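Local coordinates for protein hydrogenase maturation factor (Thermoanaerobacter tengcongensis, PDB 3VTH) that probably transfers the carbamoyl group of carbamoyl phosphate, at the expense of ATP, to the C-terminal cysteine of HypE during [NiFe]-hydrogenase maturation, at residues V456-M461 and I479-H484; L403-F408 and T468-S473. One frame throughout, in Å; residues are numbered along the deposited sequence.

Both contacts lie in the Kae1-like domain and share one mixed sheet, their centres about 8 Å apart. In contact 1, strand 456-460 pairs with strand 478-481; the same strand 456-460 is flanked by strand 402-404 of contact 2, with Ala458 N 2.8 Å from Leu403 O and Val456 O 3.0 Å from Leu403 N. Helix 466-473, which carries the second half of contact 2, is the link in the chain between the two strands of contact 1. The iron(III) site is reached directly from contact 1, through His483, a ligand of the metal. Contact 2 stands further back: the side chain of Thr468 is about 9 Å from that of His483. From the bound iron(III) ion the side chain of Thr468 is about 13 Å away.

Contact 1. Residues V456-M461 and I479-H484; sequences VVAHDM and IEVQHH. With FE (Fe (III) ion), chain I; AP2 (phosphomethylphosphonic acid adenosyl ester), chain H.
Ile479 gives its N-H to Val457 O and accepts His459 N at its own O (3.1 Å). Glu480 lays its CA over one face of the His459 ring, 4.2 Å from the centroid, in a CH-pi contact, and its CB touches CE1 of that ring. The ring is held by ND1, which donates to Asp460 O at 2.8 Å. An alanine at His459 would probably cost Asp460 O this donor and open a gap beside CA and CB of Glu480. Val481 N continues the ladder on His459 O (2.8 Å); Val481 O receives Met461 N from above the carbonyl plane, and a water joins it to Asp460 OD1. Gln482 CB packs on SD of Met461 at 3.7 Å. His483 ND1 donates to Asp460 OD1 (3.0 Å) on its syn side but 28° out of the carboxylate plane, and close to the imidazole plane, which limits the ring's rotation. Asp460 holds CG anti to its backbone N (chi1 -156°), and OD2 accepts from His462 N. His483 NE2 binds iron at 2.2 Å; His487, Asp507, Asp734 and O2A and O2B of the nucleotide analogue complete the site. This is the parallel strand pair of a beta-alpha-beta unit, running into a helix whose first turn supplies a metal ligand.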
# COMPACT_ATOMS: atom_id res chain seq x y z
N VAL A 456 -24.97 0.04 0.28
CA VAL A 456 -24.83 -1.37 0.63
C VAL A 456 -23.44 -1.53 1.24
O VAL A 456 -22.50 -0.84 0.82
CB VAL A 456 -24.99 -2.29 -0.63
CG1 VAL A 456 -24.64 -3.73 -0.32
CG2 VAL A 456 -26.44 -2.24 -1.18
N VAL A 457 -23.33 -2.39 2.24
CA VAL A 457 -22.03 -2.65 2.87
C VAL A 457 -21.61 -4.11 2.61
O VAL A 457 -22.42 -5.03 2.78
CB VAL A 457 -22.04 -2.34 4.39
CG1 VAL A 457 -23.05 -3.22 5.13
CG2 VAL A 457 -20.64 -2.57 5.01
N ALA A 458 -20.36 -4.29 2.19
CA ALA A 458 -19.80 -5.61 1.95
C ALA A 458 -18.78 -5.90 3.05
O ALA A 458 -18.02 -5.00 3.47
CB ALA A 458 -19.15 -5.69 0.57
N HIS A 459 -18.77 -7.14 3.51
CA HIS A 459 -17.91 -7.52 4.62
C HIS A 459 -17.50 -8.99 4.52
O HIS A 459 -18.10 -9.76 3.75
CB HIS A 459 -18.63 -7.25 5.96
CG HIS A 459 -19.85 -8.10 6.18
ND1 HIS A 459 -19.79 -9.39 6.69
CD2 HIS A 459 -21.16 -7.85 5.96
CE1 HIS A 459 -21.01 -9.88 6.77
NE2 HIS A 459 -21.86 -8.96 6.35
N ASP A 460 -16.48 -9.36 5.29
CA ASP A 460 -16.01 -10.72 5.34
C ASP A 460 -17.01 -11.62 6.07
O ASP A 460 -17.71 -11.18 6.99
CB ASP A 460 -14.66 -10.78 6.08
CG ASP A 460 -13.83 -12.00 5.69
OD1 ASP A 460 -12.94 -11.87 4.83
OD2 ASP A 460 -14.05 -13.09 6.27
N MET A 461 -17.05 -12.90 5.68
CA MET A 461 -17.88 -13.86 6.42
C MET A 461 -17.44 -14.05 7.87
O MET A 461 -18.25 -14.47 8.70
CB MET A 461 -17.93 -15.21 5.71
CG MET A 461 -18.65 -15.17 4.38
SD MET A 461 -18.52 -16.74 3.51
CE MET A 461 -19.75 -16.44 2.24
N ILE A 479 -23.85 -7.58 2.18
CA ILE A 479 -23.40 -8.72 1.39
C ILE A 479 -22.13 -9.31 2.04
O ILE A 479 -21.13 -8.60 2.19
CB ILE A 479 -23.19 -8.36 -0.10
CG1 ILE A 479 -24.53 -7.94 -0.75
CG2 ILE A 479 -22.60 -9.55 -0.86
CD1 ILE A 479 -24.41 -7.36 -2.16
N GLU A 480 -22.20 -10.57 2.46
CA GLU A 480 -21.04 -11.26 3.02
C GLU A 480 -20.22 -11.84 1.88
O GLU A 480 -20.78 -12.38 0.92
CB GLU A 480 -21.46 -12.35 4.03
CG GLU A 480 -22.30 -13.51 3.46
CD GLU A 480 -22.61 -14.61 4.50
OE1 GLU A 480 -23.10 -15.70 4.08
OE2 GLU A 480 -22.37 -14.39 5.71
N VAL A 481 -18.90 -11.74 2.00
CA VAL A 481 -17.97 -12.13 0.95
C VAL A 481 -16.93 -13.06 1.57
O VAL A 481 -16.28 -12.72 2.56
CB VAL A 481 -17.28 -10.89 0.32
CG1 VAL A 481 -16.22 -11.32 -0.70
CG2 VAL A 481 -18.33 -9.94 -0.30
N GLN A 482 -16.78 -14.25 1.00
CA GLN A 482 -15.78 -15.18 1.52
C GLN A 482 -14.39 -14.60 1.24
O GLN A 482 -14.14 -14.04 0.19
CB GLN A 482 -15.95 -16.57 0.90
CG GLN A 482 -15.25 -17.66 1.74
CD GLN A 482 -13.75 -17.75 1.46
OE1 GLN A 482 -13.31 -17.55 0.33
NE2 GLN A 482 -12.97 -18.07 2.49
N HIS A 483 -13.49 -14.76 2.22
CA HIS A 483 -12.17 -14.10 2.24
C HIS A 483 -11.32 -14.37 1.00
O HIS A 483 -10.73 -13.46 0.42
CB HIS A 483 -11.41 -14.58 3.49
CG HIS A 483 -10.12 -13.85 3.74
ND1 HIS A 483 -10.07 -12.66 4.43
CD2 HIS A 483 -8.84 -14.16 3.42
CE1 HIS A 483 -8.81 -12.26 4.52
NE2 HIS A 483 -8.05 -13.15 3.92
N HIS A 484 -11.22 -15.64 0.62
CA HIS A 484 -10.38 -16.03 -0.50
C HIS A 484 -10.97 -15.63 -1.84
O HIS A 484 -10.23 -15.24 -2.74
CB HIS A 484 -9.96 -17.50 -0.37
CG HIS A 484 -9.23 -17.74 0.91
ND1 HIS A 484 -9.88 -18.08 2.08
CD2 HIS A 484 -7.93 -17.55 1.25
CE1 HIS A 484 -9.01 -18.14 3.07
NE2 HIS A 484 -7.82 -17.82 2.59
FE FE I . -5.89 -13.25 3.43
PB AP2 H . -4.72 -13.77 6.42
O1B AP2 H . -3.75 -14.92 6.44
O2B AP2 H . -5.72 -13.76 5.31
O3B AP2 H . -5.30 -13.49 7.79
C3A AP2 H . -3.64 -12.35 6.11
PA AP2 H . -2.87 -12.31 4.47
O1A AP2 H . -2.27 -10.91 4.47
O2A AP2 H . -3.73 -12.75 3.31
O5' AP2 H . -1.69 -13.42 4.55
C5' AP2 H . -0.57 -13.13 5.39
C4' AP2 H . 0.15 -14.45 5.56
O4' AP2 H . 0.83 -14.78 4.36
C3' AP2 H . 1.22 -14.39 6.63
O3' AP2 H . 0.65 -14.50 7.94
C2' AP2 H . 2.07 -15.58 6.22
O2' AP2 H . 1.43 -16.75 6.76
C1' AP2 H . 1.99 -15.57 4.69
N9 AP2 H . 3.26 -14.97 4.19
C8 AP2 H . 3.71 -13.70 4.37
N7 AP2 H . 4.94 -13.52 3.82
C5 AP2 H . 5.30 -14.69 3.25
C6 AP2 H . 6.47 -15.19 2.50
N6 AP2 H . 7.53 -14.39 2.23
N1 AP2 H . 6.44 -16.50 2.11
C2 AP2 H . 5.39 -17.31 2.35
N3 AP2 H . 4.30 -16.91 3.04
C4 AP2 H . 4.20 -15.64 3.51
O HOH W 1 -14.04 -10.82 2.58
O HOH W 2 -14.50 -15.45 4.90
O HOH W 3 -20.55 -15.81 8.34

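Contact 2. Residues L403-F408 and T468-S473; sequences LAVGGF and TQYAKS
Val405 is the bump of this contact, and the hollow that takes it lies between the ring edge of Tyr470 and the methyl of Ala471. Its CG1 meets both walls: CD2 of Tyr470 at 3.9 Å, almost in the plane of the ring, and CB of Ala471 at 4.0 Å. The other branch, CG2, leans on the same alanine methyl, 4.2 Å from CB of Ala471, and comes close to the backbone of Thr468. A chi1 of -65° sets CG1 anti to the carbonyl carbon, where it reaches both walls; CG2 sits between the backbone N and the carbonyl carbon. Leu403 fills the next place along the tyrosine: its CD2 touches CE2 of Tyr470 at 4.0 Å, again at the ring's edge, and the two side chains cross at about a right angle. The tyrosine therefore offers one rim, CD2 and CE2, to two aliphatic residues. No direct hydrogen bond crosses the contact; a water bridges it instead, donating to Gly406 O at 3.1 Å and to Thr468 OG1 at 2.7 Å, the latter oxygen also being hydrogen-bonded to His462 O. Helix 466-473 thus packs against the sheet where strand 402-404 ends, with Val457 and His459 of the adjoining strand 456-460 touching both Val405 and Ala471, while Phe436, Ile440 and Ile443 of helix 433-449 pack against Tyr470.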
# COMPACT_ATOMS: atom_id res chain seq x y z
N LEU A 403 -19.81 0.41 0.43
CA LEU A 403 -18.67 0.44 1.33
C LEU A 403 -18.25 -1.01 1.60
O LEU A 403 -19.04 -1.81 2.06
CB LEU A 403 -19.05 1.14 2.65
CG LEU A 403 -18.07 1.00 3.82
CD1 LEU A 403 -16.72 1.71 3.54
CD2 LEU A 403 -18.72 1.56 5.08
N ALA A 404 -16.99 -1.32 1.30
CA ALA A 404 -16.40 -2.60 1.64
C ALA A 404 -15.46 -2.38 2.82
O ALA A 404 -14.56 -1.55 2.74
CB ALA A 404 -15.65 -3.18 0.44
N VAL A 405 -15.70 -3.11 3.91
CA VAL A 405 -15.10 -2.79 5.20
C VAL A 405 -13.71 -3.39 5.37
O VAL A 405 -12.99 -3.01 6.30
CB VAL A 405 -16.01 -3.18 6.40
CG1 VAL A 405 -17.30 -2.32 6.40
CG2 VAL A 405 -16.29 -4.68 6.43
N GLY A 406 -13.34 -4.31 4.48
CA GLY A 406 -12.00 -4.94 4.56
C GLY A 406 -11.95 -6.11 5.52
O GLY A 406 -12.99 -6.69 5.88
N GLY A 407 -10.74 -6.47 5.94
CA GLY A 407 -10.55 -7.61 6.84
C GLY A 407 -10.05 -7.16 8.21
O GLY A 407 -10.49 -6.15 8.75
N PHE A 408 -9.11 -7.93 8.75
CA PHE A 408 -8.53 -7.69 10.07
C PHE A 408 -7.07 -7.22 9.93
O PHE A 408 -6.77 -6.07 10.28
CB PHE A 408 -8.68 -8.96 10.96
CG PHE A 408 -7.65 -9.07 12.07
CD1 PHE A 408 -6.91 -10.24 12.22
CD2 PHE A 408 -7.42 -8.02 12.95
CE1 PHE A 408 -5.95 -10.37 13.24
CE2 PHE A 408 -6.47 -8.14 13.97
CZ PHE A 408 -5.73 -9.32 14.12
N THR A 468 -16.27 -6.54 10.41
CA THR A 468 -17.58 -7.20 10.28
C THR A 468 -18.60 -6.64 11.28
O THR A 468 -19.72 -6.30 10.90
CB THR A 468 -17.44 -8.73 10.46
OG1 THR A 468 -16.58 -9.24 9.44
CG2 THR A 468 -18.83 -9.43 10.38
N GLN A 469 -18.18 -6.52 12.54
CA GLN A 469 -19.01 -5.93 13.59
C GLN A 469 -19.43 -4.51 13.22
O GLN A 469 -20.57 -4.11 13.46
CB GLN A 469 -18.29 -5.98 14.95
CG GLN A 469 -18.06 -7.44 15.41
CD GLN A 469 -16.85 -7.65 16.33
OE1 GLN A 469 -16.34 -6.72 16.96
NE2 GLN A 469 -16.40 -8.90 16.44
N TYR A 470 -18.52 -3.75 12.61
CA TYR A 470 -18.85 -2.43 12.13
C TYR A 470 -19.91 -2.50 11.02
O TYR A 470 -20.91 -1.80 11.08
CB TYR A 470 -17.61 -1.66 11.66
CG TYR A 470 -17.94 -0.32 11.00
CD1 TYR A 470 -18.37 0.77 11.75
CD2 TYR A 470 -17.82 -0.17 9.62
CE1 TYR A 470 -18.67 2.00 11.12
CE2 TYR A 470 -18.10 1.04 9.00
CZ TYR A 470 -18.51 2.11 9.74
OH TYR A 470 -18.80 3.28 9.07
N ALA A 471 -19.70 -3.38 10.03
CA ALA A 471 -20.66 -3.56 8.93
C ALA A 471 -22.06 -3.89 9.43
O ALA A 471 -23.04 -3.28 9.00
CB ALA A 471 -20.19 -4.63 7.96
N LYS A 472 -22.15 -4.83 10.36
CA LYS A 472 -23.42 -5.25 10.94
C LYS A 472 -24.07 -4.16 11.76
O LYS A 472 -25.28 -4.12 11.88
CB LYS A 472 -23.25 -6.50 11.81
CG LYS A 472 -22.58 -7.68 11.14
CD LYS A 472 -23.42 -8.24 9.99
CE LYS A 472 -23.56 -9.76 10.09
NZ LYS A 472 -22.28 -10.46 10.37
N SER A 473 -23.25 -3.25 12.31
CA SER A 473 -23.77 -2.12 13.08
C SER A 473 -24.51 -1.09 12.22
O SER A 473 -25.22 -0.23 12.75
CB SER A 473 -22.64 -1.41 13.84
OG SER A 473 -22.08 -0.34 13.07
O HOH W 4 -15.46 -7.76 7.42